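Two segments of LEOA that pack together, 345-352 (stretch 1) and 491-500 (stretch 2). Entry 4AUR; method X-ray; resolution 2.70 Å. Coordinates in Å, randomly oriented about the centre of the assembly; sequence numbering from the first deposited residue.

Stretch 1 345-352: PLDLDDIR
Stretch 2, residues 491-500: EREQELKEVK

Stretch 2, residues 491-500, is a length of helix that continues in both directions, kinked where the N atoms of Q494 and E495 lack a bond to the turn before. Against it lies stretch 1: P345 (phi/psi -90/1), then an extended pair, L346 (-79/135) and D347 (-92/160), helical angles from L348 (-52/-24) onward, and established helix at I351 and R352. The CA atoms of L348 and L496 lie 6.3 Å apart, those of L346 and K500 8.8 Å, so from L346 to L348 stretch 1 runs opposite to stretch 2, before it turns back through D349 and D350. The contact buries 362 Å², both sides summed.

E491 is exposed and out of reach. One residue on, R492 (chi1 -142°, chi2 t, chi3 p) meets the other stretch with the aliphatic part of its side chain: CG of R492 is 4.3 Å from CD1 of L348, while its guanidinium is bonded elsewhere in the structure. The O of R492 lies 4.2 Å from CD1 of L348 and accepts from the N of L496 at 2.8 Å, resuming the helical pattern after the kink. E493 and Q494, both exposed, make no contact; E495 (chi1 t, chi2 p) starts sideways, but its end leads away.

L496 (chi1 t, chi2 p) is the centre of the contact. Its CA-to-CB bond points toward stretch 1, and CD1 of L496 lies 3.7 Å from CG of L348, 4.4 Å from CD1 of I351 and 3.6 Å from the O of L346. An apolar side chain suits a place over L348 and I351, both reached by its CD1. L348 (chi1 m, chi2 111°, between wells) starts sideways but brings its end nearer; I351 (m, m) points toward the helix.

K497 and E498 are exposed and out of reach, as suits charged residues. V499 (chi1 t) again points toward stretch 1, and CG1 of V499 meets CG2 of I351 at 4.5 Å, a loose apolar contact.

K500 closes the contact with a long, nearly extended side chain (m, t, t, t). It begins sideways, but its end comes nearer, and NZ of K500 donates a weak hydrogen bond to the O of L346 at 3.0 Å. The length of a lysine side chain lets it span the gap, and its methylenes can pack on L346: CE of K500 is 4.2 Å from CB of L346 (m, t). The ammonium thus reaches a carbonyl in the extended part of stretch 1. Further along stretch 1, the turn is held locally: the N of D347 donates to OD2 of D350 at 2.7 Å, the N of D349 to OD1 of D347 at 3.1 Å, and the N of D350 to the O of D347 at 2.7 Å.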

ATOM      1  N   PRO A 345     -74.524  17.926  -9.303  1.00 47.39           N
ATOM      2  CA  PRO A 345     -75.511  18.759  -9.982  1.00 47.20           C
ATOM      3  C   PRO A 345     -76.446  18.032 -10.952  1.00 42.19           C
ATOM      4  O   PRO A 345     -77.295  18.650 -11.546  1.00 44.62           O
ATOM      5  CB  PRO A 345     -74.644  19.780 -10.749  1.00 48.26           C
ATOM      6  CG  PRO A 345     -73.209  19.392 -10.540  1.00 47.60           C
ATOM      7  CD  PRO A 345     -73.212  18.015  -9.960  1.00 48.51           C
ATOM      8  N   LEU A 346     -76.314  16.732 -11.099  1.00 40.42           N
ATOM      9  CA  LEU A 346     -76.978  16.039 -12.198  1.00 40.89           C
ATOM     10  C   LEU A 346     -78.463  15.779 -11.964  1.00 41.53           C
ATOM     11  O   LEU A 346     -78.833  15.315 -10.902  1.00 40.40           O
ATOM     12  CB  LEU A 346     -76.286  14.694 -12.447  1.00 39.64           C
ATOM     13  CG  LEU A 346     -74.805  14.666 -12.815  1.00 38.55           C
ATOM     14  CD1 LEU A 346     -74.416  13.248 -13.177  1.00 39.41           C
ATOM     15  CD2 LEU A 346     -74.462  15.608 -13.959  1.00 39.44           C
ATOM     16  N   ASP A 347     -79.298  16.034 -12.980  1.00 46.73           N
ATOM     17  CA  ASP A 347     -80.730  15.679 -12.932  1.00 47.86           C
ATOM     18  C   ASP A 347     -80.890  14.297 -13.536  1.00 46.05           C
ATOM     19  O   ASP A 347     -80.016  13.848 -14.255  1.00 50.15           O
ATOM     20  CB  ASP A 347     -81.640  16.773 -13.576  1.00 53.44           C
ATOM     21  CG  ASP A 347     -81.648  16.773 -15.140  1.00 59.06           C
ATOM     22  OD1 ASP A 347     -82.219  15.844 -15.771  1.00 64.43           O
ATOM     23  OD2 ASP A 347     -81.142  17.752 -15.745  1.00 57.30           O
ATOM     24  N   LEU A 348     -81.988  13.608 -13.246  1.00 45.32           N
ATOM     25  CA  LEU A 348     -82.108  12.183 -13.599  1.00 44.04           C
ATOM     26  C   LEU A 348     -81.828  11.799 -15.050  1.00 41.17           C
ATOM     27  O   LEU A 348     -81.518  10.649 -15.328  1.00 40.92           O
ATOM     28  CB  LEU A 348     -83.490  11.641 -13.250  1.00 47.01           C
ATOM     29  CG  LEU A 348     -83.871  11.591 -11.775  1.00 48.91           C
ATOM     30  CD1 LEU A 348     -84.975  12.612 -11.485  1.00 51.71           C
ATOM     31  CD2 LEU A 348     -84.311  10.186 -11.396  1.00 47.35           C
ATOM     32  N   ASP A 349     -81.981  12.729 -15.979  1.00 41.97           N
ATOM     33  CA  ASP A 349     -81.684  12.438 -17.376  1.00 43.53           C
ATOM     34  C   ASP A 349     -80.172  12.300 -17.556  1.00 40.33           C
ATOM     35  O   ASP A 349     -79.702  11.514 -18.376  1.00 36.89           O
ATOM     36  CB  ASP A 349     -82.235  13.537 -18.299  1.00 46.13           C
ATOM     37  CG  ASP A 349     -83.757  13.503 -18.418  1.00 50.39           C
ATOM     38  OD1 ASP A 349     -84.321  12.416 -18.686  1.00 48.99           O
ATOM     39  OD2 ASP A 349     -84.384  14.572 -18.236  1.00 56.30           O
ATOM     40  N   ASP A 350     -79.432  13.049 -16.746  1.00 36.29           N
ATOM     41  CA  ASP A 350     -77.997  13.144 -16.856  1.00 35.65           C
ATOM     42  C   ASP A 350     -77.237  11.921 -16.419  1.00 33.11           C
ATOM     43  O   ASP A 350     -76.037  11.844 -16.654  1.00 31.53           O
ATOM     44  CB  ASP A 350     -77.499  14.282 -15.991  1.00 37.38           C
ATOM     45  CG  ASP A 350     -78.006  15.613 -16.444  1.00 38.69           C
ATOM     46  OD1 ASP A 350     -77.646  16.044 -17.565  1.00 38.07           O
ATOM     47  OD2 ASP A 350     -78.757  16.221 -15.664  1.00 42.13           O
ATOM     48  N   ILE A 351     -77.935  10.983 -15.798  1.00 31.62           N
ATOM     49  CA  ILE A 351     -77.324   9.906 -15.027  1.00 31.89           C
ATOM     50  C   ILE A 351     -76.656   8.882 -15.903  1.00 30.82           C
ATOM     51  O   ILE A 351     -75.522   8.511 -15.655  1.00 33.20           O
ATOM     52  CB  ILE A 351     -78.381   9.165 -14.172  1.00 32.60           C
ATOM     53  CG1 ILE A 351     -78.985  10.085 -13.122  1.00 34.46           C
ATOM     54  CG2 ILE A 351     -77.775   8.003 -13.439  1.00 33.61           C
ATOM     55  CD1 ILE A 351     -78.007  10.535 -12.054  1.00 35.68           C
ATOM     56  N   ARG A 352     -77.369   8.410 -16.911  1.00 29.24           N
ATOM     57  CA  ARG A 352     -76.858   7.389 -17.786  1.00 27.90           C
ATOM     58  C   ARG A 352     -75.660   7.935 -18.516  1.00 27.37           C
ATOM     59  O   ARG A 352     -74.607   7.324 -18.505  1.00 28.99           O
ATOM     60  CB  ARG A 352     -77.951   6.892 -18.738  1.00 28.62           C
ATOM     61  CG  ARG A 352     -77.495   6.022 -19.898  1.00 29.10           C
ATOM     62  CD  ARG A 352     -76.679   4.798 -19.496  1.00 29.17           C
ATOM     63  NE  ARG A 352     -76.326   4.071 -20.714  1.00 30.22           N
ATOM     64  CZ  ARG A 352     -77.067   3.129 -21.305  1.00 29.60           C
ATOM     65  NH1 ARG A 352     -78.223   2.729 -20.787  1.00 29.92           N
ATOM     66  NH2 ARG A 352     -76.632   2.567 -22.423  1.00 29.62           N
ATOM     67  N   GLU A 491     -91.671  12.800  -4.821  1.00 94.21           N
ATOM     68  CA  GLU A 491     -91.389  11.357  -4.914  1.00 91.72           C
ATOM     69  C   GLU A 491     -90.243  11.050  -5.898  1.00 90.46           C
ATOM     70  O   GLU A 491     -89.717   9.934  -5.906  1.00 83.70           O
ATOM     71  CB  GLU A 491     -92.644  10.571  -5.332  1.00 93.99           C
ATOM     72  CG  GLU A 491     -93.667  10.331  -4.228  1.00 94.36           C
ATOM     73  CD  GLU A 491     -94.824   9.447  -4.678  1.00 93.49           C
ATOM     74  OE1 GLU A 491     -94.576   8.301  -5.122  1.00 89.25           O
ATOM     75  OE2 GLU A 491     -95.986   9.903  -4.595  1.00 94.32           O
ATOM     76  N   ARG A 492     -89.862  12.043  -6.708  1.00 88.66           N
ATOM     77  CA  ARG A 492     -88.863  11.886  -7.784  1.00 86.88           C
ATOM     78  C   ARG A 492     -87.497  12.490  -7.410  1.00 84.17           C
ATOM     79  O   ARG A 492     -86.454  11.871  -7.626  1.00 74.50           O
ATOM     80  CB  ARG A 492     -89.387  12.560  -9.056  1.00 87.43           C
ATOM     81  CG  ARG A 492     -89.078  11.837 -10.356  1.00 87.69           C
ATOM     82  CD  ARG A 492     -90.102  12.203 -11.425  1.00 88.50           C
ATOM     83  NE  ARG A 492     -90.119  13.641 -11.708  1.00 88.11           N
ATOM     84  CZ  ARG A 492     -91.104  14.285 -12.337  1.00 85.61           C
ATOM     85  NH1 ARG A 492     -92.180  13.635 -12.761  1.00 85.41           N
ATOM     86  NH2 ARG A 492     -91.013  15.596 -12.543  1.00 85.00           N
ATOM     87  N   GLU A 493     -87.512  13.697  -6.849  1.00 82.74           N
ATOM     88  CA  GLU A 493     -86.291  14.329  -6.362  1.00 81.01           C
ATOM     89  C   GLU A 493     -85.708  13.549  -5.191  1.00 77.24           C
ATOM     90  O   GLU A 493     -84.529  13.707  -4.873  1.00 74.01           O
ATOM     91  CB  GLU A 493     -86.548  15.781  -5.955  1.00 87.79           C
ATOM     92  CG  GLU A 493     -86.866  16.695  -7.129  1.00 96.95           C
ATOM     93  CD  GLU A 493     -87.603  17.960  -6.713  1.00106.09           C
ATOM     94  OE1 GLU A 493     -87.305  18.505  -5.625  1.00112.96           O
ATOM     95  OE2 GLU A 493     -88.482  18.412  -7.481  1.00108.84           O
ATOM     96  N   GLN A 494     -86.531  12.715  -4.552  1.00 74.29           N
ATOM     97  CA  GLN A 494     -86.049  11.795  -3.516  1.00 73.75           C
ATOM     98  C   GLN A 494     -85.472  10.553  -4.149  1.00 67.53           C
ATOM     99  O   GLN A 494     -84.500   9.985  -3.653  1.00 72.80           O
ATOM    100  CB  GLN A 494     -87.173  11.384  -2.554  1.00 77.64           C
ATOM    101  CG  GLN A 494     -86.692  10.675  -1.288  1.00 79.13           C
ATOM    102  CD  GLN A 494     -85.723  11.512  -0.448  1.00 80.60           C
ATOM    103  OE1 GLN A 494     -84.946  10.968   0.337  1.00 78.52           O
ATOM    104  NE2 GLN A 494     -85.769  12.838  -0.610  1.00 76.43           N
ATOM    105  N   GLU A 495     -86.086  10.121  -5.237  1.00 61.72           N
ATOM    106  CA  GLU A 495     -85.580   8.985  -5.992  1.00 58.51           C
ATOM    107  C   GLU A 495     -84.181   9.308  -6.558  1.00 57.84           C
ATOM    108  O   GLU A 495     -83.277   8.462  -6.537  1.00 55.56           O
ATOM    109  CB  GLU A 495     -86.571   8.630  -7.094  1.00 56.20           C
ATOM    110  CG  GLU A 495     -86.363   7.269  -7.717  1.00 56.14           C
ATOM    111  CD  GLU A 495     -87.056   6.123  -7.011  1.00 55.21           C
ATOM    112  OE1 GLU A 495     -87.584   6.311  -5.898  1.00 61.53           O
ATOM    113  OE2 GLU A 495     -87.069   5.020  -7.596  1.00 52.01           O
ATOM    114  N   LEU A 496     -84.007  10.541  -7.030  1.00 56.73           N
ATOM    115  CA  LEU A 496     -82.689  11.051  -7.425  1.00 56.77           C
ATOM    116  C   LEU A 496     -81.662  10.985  -6.283  1.00 59.37           C
ATOM    117  O   LEU A 496     -80.532  10.565  -6.495  1.00 59.97           O
ATOM    118  CB  LEU A 496     -82.804  12.499  -7.929  1.00 53.34           C
ATOM    119  CG  LEU A 496     -81.575  13.264  -8.440  1.00 49.18           C
ATOM    120  CD1 LEU A 496     -80.996  12.653  -9.702  1.00 49.68           C
ATOM    121  CD2 LEU A 496     -81.942  14.713  -8.718  1.00 50.34           C
ATOM    122  N   LYS A 497     -82.053  11.391  -5.080  1.00 62.80           N
ATOM    123  CA  LYS A 497     -81.111  11.440  -3.960  1.00 66.13           C
ATOM    124  C   LYS A 497     -80.521  10.071  -3.637  1.00 64.18           C
ATOM    125  O   LYS A 497     -79.329   9.956  -3.379  1.00 64.47           O
ATOM    126  CB  LYS A 497     -81.781  12.006  -2.705  1.00 71.83           C
ATOM    127  CG  LYS A 497     -80.819  12.437  -1.604  1.00 76.04           C
ATOM    128  CD  LYS A 497     -79.812  13.490  -2.067  1.00 81.17           C
ATOM    129  CE  LYS A 497     -80.477  14.677  -2.765  1.00 82.91           C
ATOM    130  NZ  LYS A 497     -79.531  15.802  -3.027  1.00 82.09           N
ATOM    131  N   GLU A 498     -81.350   9.037  -3.652  1.00 62.55           N
ATOM    132  CA  GLU A 498     -80.879   7.712  -3.285  1.00 65.97           C
ATOM    133  C   GLU A 498     -80.100   7.043  -4.421  1.00 60.26           C
ATOM    134  O   GLU A 498     -79.422   6.044  -4.207  1.00 61.16           O
ATOM    135  CB  GLU A 498     -82.034   6.827  -2.769  1.00 73.54           C
ATOM    136  CG  GLU A 498     -83.111   6.436  -3.778  1.00 78.46           C
ATOM    137  CD  GLU A 498     -84.200   5.538  -3.171  1.00 85.68           C
ATOM    138  OE1 GLU A 498     -84.603   5.785  -2.008  1.00 84.66           O
ATOM    139  OE2 GLU A 498     -84.661   4.588  -3.859  1.00 76.21           O
ATOM    140  N   VAL A 499     -80.191   7.588  -5.624  1.00 54.20           N
ATOM    141  CA  VAL A 499     -79.404   7.076  -6.745  1.00 50.08           C
ATOM    142  C   VAL A 499     -78.013   7.690  -6.709  1.00 47.25           C
ATOM    143  O   VAL A 499     -77.023   7.028  -6.997  1.00 47.66           O
ATOM    144  CB  VAL A 499     -80.083   7.390  -8.093  1.00 50.03           C
ATOM    145  CG1 VAL A 499     -79.147   7.114  -9.270  1.00 49.05           C
ATOM    146  CG2 VAL A 499     -81.379   6.601  -8.218  1.00 51.10           C
ATOM    147  N   LYS A 500     -77.944   8.966  -6.361  1.00 42.78           N
ATOM    148  CA  LYS A 500     -76.672   9.626  -6.170  1.00 40.58           C
ATOM    149  C   LYS A 500     -75.941   9.067  -4.962  1.00 41.22           C
ATOM    150  O   LYS A 500     -74.752   8.828  -4.995  1.00 44.32           O
ATOM    151  CB  LYS A 500     -76.878  11.116  -6.041  1.00 37.63           C
ATOM    152  CG  LYS A 500     -77.325  11.724  -7.351  1.00 36.22           C
ATOM    153  CD  LYS A 500     -77.647  13.179  -7.158  1.00 37.10           C
ATOM    154  CE  LYS A 500     -77.471  13.977  -8.433  1.00 37.29           C
ATOM    155  NZ  LYS A 500     -77.679  15.429  -8.155  1.00 37.27           N
TER